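PDB 3MEL: thiamin pyrophosphokinase family protein from Enterococcus faecalis, which probably transfers pyrophosphate from ATP to thiamine to form thiamine diphosphate, the cofactor form of vitamin B1. Local coordinates for residues S136-E150 with A196-Q210. Sequence-based numbering, arbitrary orientation.
Sequences SIQYYAPGSYIVPKE and AAAFSFDAGMIAVIQ
Two antiparallel strand pairs face each other here in a beta sandwich in the C-terminal half of the chain, as in other thiamin pyrophosphokinases. Strand 136-140 pairs with 206-210 in the large mixed sheet, and 144-148 pairs with 196-200 in the three-stranded sheet. Both pairs run within 25° of exactly antiparallel. Gln138 N bonds to Val208 O at 2.9 Å, and Val147 N to Ala197 O at 2.8 Å.

Between the sheets, Phe199 turns its edge to the face of Tyr140, with planes at 88° and Phe199 CZ 3.7 Å from Tyr140 CG. Phe199 faces inward, and with CG between the backbone N and the carbonyl carbon (chi1 80°) its ring end comes closer to segment 136-150. Tyr145 CD2 meets Phe199 CZ obliquely. Val147 CG2 lies 3.6 Å from Phe199 CE2, at the ring edge. Val147 CG1 also reaches Val208 CG1 of the opposite sheet, at 4.0 Å.

At the turns, Pro142 CA lies over one face of Phe201, 3.8 Å from the ring centroid. Tyr145 OH donates to Ala141 O at 2.9 Å. At the far end, Ser136 OG donates to Glu150 OE2. The filling between the sheets is thus largely aromatic and aliphatic, while backbone bonds hold each strand pair.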
loop_
_atom_site.group_PDB
_atom_site.type_symbol
_atom_site.label_atom_id
_atom_site.label_comp_id
_atom_site.label_asym_id
_atom_site.label_seq_id
_atom_site.Cartn_x
_atom_site.Cartn_y
_atom_site.Cartn_z
ATOM N N SER A 136 -3.747 0.394 -11.128
ATOM C CA SER A 136 -4.834 -0.496 -11.458
ATOM C C SER A 136 -4.470 -1.909 -11.066
ATOM O O SER A 136 -3.496 -2.465 -11.587
ATOM C CB SER A 136 -5.160 -0.433 -12.946
ATOM O OG SER A 136 -6.072 -1.467 -13.279
ATOM N N ILE A 137 -5.280 -2.496 -10.177
ATOM C CA ILE A 137 -4.927 -3.739 -9.508
ATOM C C ILE A 137 -5.883 -4.887 -9.818
ATOM O O ILE A 137 -7.092 -4.747 -9.705
ATOM C CB ILE A 137 -4.853 -3.509 -7.982
ATOM C CG1 ILE A 137 -3.881 -2.366 -7.665
ATOM C CG2 ILE A 137 -4.402 -4.776 -7.261
ATOM C CD1 ILE A 137 -3.901 -1.878 -6.239
ATOM N N GLN A 138 -5.328 -6.029 -10.207
ATOM C CA GLN A 138 -6.113 -7.224 -10.499
ATOM C C GLN A 138 -5.576 -8.387 -9.684
ATOM O O GLN A 138 -4.376 -8.446 -9.425
ATOM C CB GLN A 138 -6.002 -7.580 -11.979
ATOM C CG GLN A 138 -7.145 -7.072 -12.840
ATOM C CD GLN A 138 -7.257 -7.824 -14.161
ATOM O OE1 GLN A 138 -6.430 -7.655 -15.060
ATOM N NE2 GLN A 138 -8.271 -8.667 -14.276
ATOM N N TYR A 139 -6.439 -9.323 -9.296
ATOM C CA TYR A 139 -5.985 -10.453 -8.475
ATOM C C TYR A 139 -6.002 -11.775 -9.216
ATOM O O TYR A 139 -6.876 -12.020 -10.039
ATOM C CB TYR A 139 -6.782 -10.568 -7.172
ATOM C CG TYR A 139 -6.627 -9.360 -6.292
ATOM C CD1 TYR A 139 -5.546 -9.230 -5.430
ATOM C CD2 TYR A 139 -7.548 -8.335 -6.336
ATOM C CE1 TYR A 139 -5.402 -8.115 -4.633
ATOM C CE2 TYR A 139 -7.410 -7.224 -5.543
ATOM C CZ TYR A 139 -6.342 -7.117 -4.703
ATOM O OH TYR A 139 -6.233 -5.997 -3.946
ATOM N N TYR A 140 -5.021 -12.622 -8.914
ATOM C CA TYR A 140 -4.926 -13.931 -9.542
ATOM C C TYR A 140 -4.621 -15.053 -8.556
ATOM O O TYR A 140 -3.741 -14.922 -7.715
ATOM C CB TYR A 140 -3.858 -13.916 -10.623
ATOM C CG TYR A 140 -4.220 -13.089 -11.827
ATOM C CD1 TYR A 140 -4.954 -13.629 -12.865
ATOM C CD2 TYR A 140 -3.827 -11.766 -11.921
ATOM C CE1 TYR A 140 -5.287 -12.877 -13.950
ATOM C CE2 TYR A 140 -4.159 -11.001 -13.010
ATOM C CZ TYR A 140 -4.886 -11.560 -14.026
ATOM O OH TYR A 140 -5.203 -10.797 -15.132
ATOM N N ALA A 141 -5.352 -16.155 -8.675
ATOM C CA ALA A 141 -4.969 -17.388 -8.024
ATOM C C ALA A 141 -4.152 -18.190 -9.034
ATOM O O ALA A 141 -4.106 -17.828 -10.202
ATOM C CB ALA A 141 -6.186 -18.150 -7.604
ATOM N N PRO A 142 -3.506 -19.283 -8.592
ATOM C CA PRO A 142 -2.637 -20.078 -9.469
ATOM C C PRO A 142 -3.287 -20.472 -10.790
ATOM O O PRO A 142 -4.347 -21.099 -10.816
ATOM C CB PRO A 142 -2.380 -21.337 -8.644
ATOM C CG PRO A 142 -2.468 -20.884 -7.257
ATOM C CD PRO A 142 -3.568 -19.856 -7.236
ATOM N N GLY A 143 -2.631 -20.123 -11.887
ATOM C CA GLY A 143 -3.094 -20.529 -13.194
ATOM C C GLY A 143 -2.118 -20.054 -14.243
ATOM O O GLY A 143 -0.949 -19.826 -13.946
ATOM N N SER A 144 -2.602 -19.906 -15.471
ATOM C CA SER A 144 -1.801 -19.377 -16.567
ATOM C C SER A 144 -2.630 -18.284 -17.232
ATOM O O SER A 144 -3.795 -18.496 -17.531
ATOM C CB SER A 144 -1.464 -20.485 -17.565
ATOM O OG SER A 144 -1.017 -21.652 -16.898
ATOM N N TYR A 145 -2.039 -17.116 -17.456
ATOM C CA TYR A 145 -2.829 -15.940 -17.791
ATOM C C TYR A 145 -2.222 -15.036 -18.857
ATOM O O TYR A 145 -1.000 -14.995 -19.049
ATOM C CB TYR A 145 -3.114 -15.129 -16.518
ATOM C CG TYR A 145 -3.769 -15.964 -15.449
ATOM C CD1 TYR A 145 -5.048 -16.452 -15.625
ATOM C CD2 TYR A 145 -3.105 -16.286 -14.277
ATOM C CE1 TYR A 145 -5.651 -17.229 -14.674
ATOM C CE2 TYR A 145 -3.705 -17.067 -13.320
ATOM C CZ TYR A 145 -4.983 -17.538 -13.530
ATOM O OH TYR A 145 -5.615 -18.323 -12.592
ATOM N N ILE A 146 -3.098 -14.325 -19.562
ATOM C CA ILE A 146 -2.674 -13.225 -20.415
ATOM C C ILE A 146 -3.084 -11.924 -19.733
ATOM O O ILE A 146 -4.167 -11.822 -19.161
ATOM C CB ILE A 146 -3.258 -13.326 -21.851
ATOM C CG1 ILE A 146 -4.780 -13.504 -21.782
ATOM C CG2 ILE A 146 -2.600 -14.473 -22.604
ATOM C CD1 ILE A 146 -5.494 -13.694 -23.137
ATOM N N VAL A 147 -2.201 -10.940 -19.765
ATOM C CA VAL A 147 -2.445 -9.690 -19.079
ATOM C C VAL A 147 -2.458 -8.562 -20.099
ATOM O O VAL A 147 -1.402 -8.052 -20.476
ATOM C CB VAL A 147 -1.359 -9.426 -18.023
ATOM C CG1 VAL A 147 -1.580 -8.085 -17.351
ATOM C CG2 VAL A 147 -1.327 -10.561 -17.003
ATOM N N PRO A 148 -3.656 -8.173 -20.557
ATOM C CA PRO A 148 -3.730 -7.152 -21.608
ATOM C C PRO A 148 -3.301 -5.790 -21.070
ATOM O O PRO A 148 -3.779 -5.374 -20.016
ATOM C CB PRO A 148 -5.222 -7.137 -21.991
ATOM C CG PRO A 148 -5.805 -8.388 -21.383
ATOM C CD PRO A 148 -4.988 -8.641 -20.150
ATOM N N LYS A 149 -2.418 -5.102 -21.781
ATOM C CA LYS A 149 -1.974 -3.802 -21.326
ATOM C C LYS A 149 -3.084 -2.753 -21.334
ATOM O O LYS A 149 -3.873 -2.652 -22.281
ATOM C CB LYS A 149 -0.821 -3.304 -22.169
ATOM C CG LYS A 149 -0.347 -1.930 -21.765
ATOM C CD LYS A 149 0.641 -1.409 -22.766
ATOM C CE LYS A 149 0.840 0.069 -22.620
ATOM N NZ LYS A 149 1.852 0.311 -21.582
ATOM N N GLU A 150 -3.131 -1.970 -20.259
ATOM C CA GLU A 150 -3.976 -0.786 -20.182
ATOM C C GLU A 150 -3.302 0.371 -20.908
ATOM O O GLU A 150 -2.143 0.692 -20.637
ATOM C CB GLU A 150 -4.284 -0.441 -18.729
ATOM C CG GLU A 150 -5.134 -1.511 -18.073
ATOM C CD GLU A 150 -5.653 -1.105 -16.701
ATOM O OE1 GLU A 150 -5.348 0.039 -16.271
ATOM O OE2 GLU A 150 -6.367 -1.930 -16.063
ATOM N N ALA A 196 0.314 -7.270 -24.622
ATOM C CA ALA A 196 -0.095 -8.230 -23.617
ATOM C C ALA A 196 1.124 -8.921 -23.077
ATOM O O ALA A 196 2.080 -9.153 -23.811
ATOM C CB ALA A 196 -1.060 -9.252 -24.202
ATOM N N ALA A 197 1.093 -9.246 -21.790
ATOM C CA ALA A 197 2.139 -10.061 -21.195
ATOM C C ALA A 197 1.495 -11.368 -20.772
ATOM O O ALA A 197 0.286 -11.527 -20.889
ATOM C CB ALA A 197 2.760 -9.352 -20.030
ATOM N N ALA A 198 2.298 -12.319 -20.319
ATOM C CA ALA A 198 1.744 -13.560 -19.801
ATOM C C ALA A 198 2.550 -14.059 -18.601
ATOM O O ALA A 198 3.703 -13.667 -18.419
ATOM C CB ALA A 198 1.675 -14.613 -20.889
ATOM N N PHE A 199 1.929 -14.901 -17.774
ATOM C CA PHE A 199 2.583 -15.446 -16.587
ATOM C C PHE A 199 1.777 -16.592 -16.000
ATOM O O PHE A 199 0.576 -16.708 -16.239
ATOM C CB PHE A 199 2.757 -14.369 -15.519
ATOM C CG PHE A 199 1.507 -14.100 -14.715
ATOM C CD1 PHE A 199 1.353 -14.639 -13.444
ATOM C CD2 PHE A 199 0.486 -13.303 -15.231
ATOM C CE1 PHE A 199 0.202 -14.391 -12.688
ATOM C CE2 PHE A 199 -0.679 -13.042 -14.483
ATOM C CZ PHE A 199 -0.820 -13.587 -13.209
ATOM N N SER A 200 2.443 -17.427 -15.209
ATOM C CA SER A 200 1.782 -18.555 -14.564
ATOM C C SER A 200 2.477 -18.940 -13.261
ATOM O O SER A 200 3.625 -18.553 -13.018
ATOM C CB SER A 200 1.674 -19.759 -15.512
ATOM O OG SER A 200 2.772 -19.816 -16.409
ATOM N N PHE A 201 1.755 -19.678 -12.421
ATOM C CA PHE A 201 2.245 -20.090 -11.118
ATOM C C PHE A 201 1.326 -21.142 -10.499
ATOM O O PHE A 201 0.170 -21.288 -10.911
ATOM C CB PHE A 201 2.456 -18.881 -10.200
ATOM C CG PHE A 201 1.194 -18.150 -9.818
ATOM C CD1 PHE A 201 0.631 -18.319 -8.559
ATOM C CD2 PHE A 201 0.600 -17.257 -10.685
ATOM C CE1 PHE A 201 -0.513 -17.639 -8.193
ATOM C CE2 PHE A 201 -0.544 -16.571 -10.318
ATOM C CZ PHE A 201 -1.102 -16.765 -9.073
ATOM N N ASP A 202 1.845 -21.888 -9.528
ATOM C CA ASP A 202 1.140 -23.059 -9.014
ATOM C C ASP A 202 0.490 -22.812 -7.669
ATOM O O ASP A 202 -0.470 -23.487 -7.319
ATOM C CB ASP A 202 2.095 -24.249 -8.865
ATOM C CG ASP A 202 2.619 -24.771 -10.197
ATOM O OD1 ASP A 202 2.079 -24.401 -11.264
ATOM O OD2 ASP A 202 3.584 -25.567 -10.156
ATOM N N ALA A 203 1.020 -21.864 -6.906
ATOM C CA ALA A 203 0.574 -21.679 -5.531
ATOM C C ALA A 203 0.754 -20.248 -5.052
ATOM O O ALA A 203 1.753 -19.590 -5.387
ATOM C CB ALA A 203 1.306 -22.633 -4.602
ATOM N N GLY A 204 -0.212 -19.776 -4.261
ATOM C CA GLY A 204 -0.145 -18.444 -3.690
ATOM C C GLY A 204 -1.110 -17.477 -4.345
ATOM O O GLY A 204 -2.013 -17.877 -5.068
HETATM N N MSE A 205 -0.932 -16.192 -4.083
HETATM C CA MSE A 205 -1.771 -15.223 -4.734
HETATM C C MSE A 205 -1.008 -13.997 -5.144
HETATM O O MSE A 205 -0.212 -13.468 -4.386
HETATM C CB MSE A 205 -2.952 -14.838 -3.868
HETATM C CG MSE A 205 -4.264 -14.919 -4.630
HETATM SE SE MSE A 205 -5.663 -13.898 -3.774
HETATM C CE MSE A 205 -4.744 -12.201 -3.542
ATOM N N ILE A 206 -1.261 -13.555 -6.370
ATOM C CA ILE A 206 -0.560 -12.408 -6.916
ATOM C C ILE A 206 -1.530 -11.295 -7.261
ATOM O O ILE A 206 -2.690 -11.521 -7.644
ATOM C CB ILE A 206 0.272 -12.772 -8.159
ATOM C CG1 ILE A 206 1.123 -14.010 -7.878
ATOM C CG2 ILE A 206 1.151 -11.598 -8.573
ATOM C CD1 ILE A 206 1.785 -14.572 -9.098
ATOM N N ALA A 207 -1.033 -10.083 -7.088
ATOM C CA ALA A 207 -1.772 -8.906 -7.448
ATOM C C ALA A 207 -1.041 -8.325 -8.628
ATOM O O ALA A 207 0.051 -7.781 -8.478
ATOM C CB ALA A 207 -1.786 -7.906 -6.285
ATOM N N VAL A 208 -1.610 -8.460 -9.812
ATOM C CA VAL A 208 -0.984 -7.834 -10.951
ATOM C C VAL A 208 -1.310 -6.353 -10.867
ATOM O O VAL A 208 -2.478 -5.983 -10.702
ATOM C CB VAL A 208 -1.484 -8.454 -12.255
ATOM C CG1 VAL A 208 -1.026 -7.635 -13.446
ATOM C CG2 VAL A 208 -0.999 -9.890 -12.354
ATOM N N ILE A 209 -0.288 -5.505 -10.943
ATOM C CA ILE A 209 -0.499 -4.059 -10.861
ATOM C C ILE A 209 0.070 -3.312 -12.057
ATOM O O ILE A 209 1.230 -3.493 -12.398
ATOM C CB ILE A 209 0.105 -3.452 -9.565
ATOM C CG1 ILE A 209 -0.630 -3.963 -8.322
ATOM C CG2 ILE A 209 0.061 -1.932 -9.611
ATOM C CD1 ILE A 209 -0.053 -3.442 -7.030
ATOM N N GLN A 210 -0.752 -2.477 -12.692
ATOM C CA GLN A 210 -0.291 -1.604 -13.767
ATOM C C GLN A 210 -0.365 -0.156 -13.319
ATOM O O GLN A 210 -1.364 0.266 -12.764
ATOM C CB GLN A 210 -1.122 -1.807 -15.031
ATOM C CG GLN A 210 -0.999 -3.199 -15.648
ATOM C CD GLN A 210 -1.663 -3.296 -17.019
ATOM O OE1 GLN A 210 -2.419 -4.231 -17.284
ATOM N NE2 GLN A 210 -1.373 -2.330 -17.892
#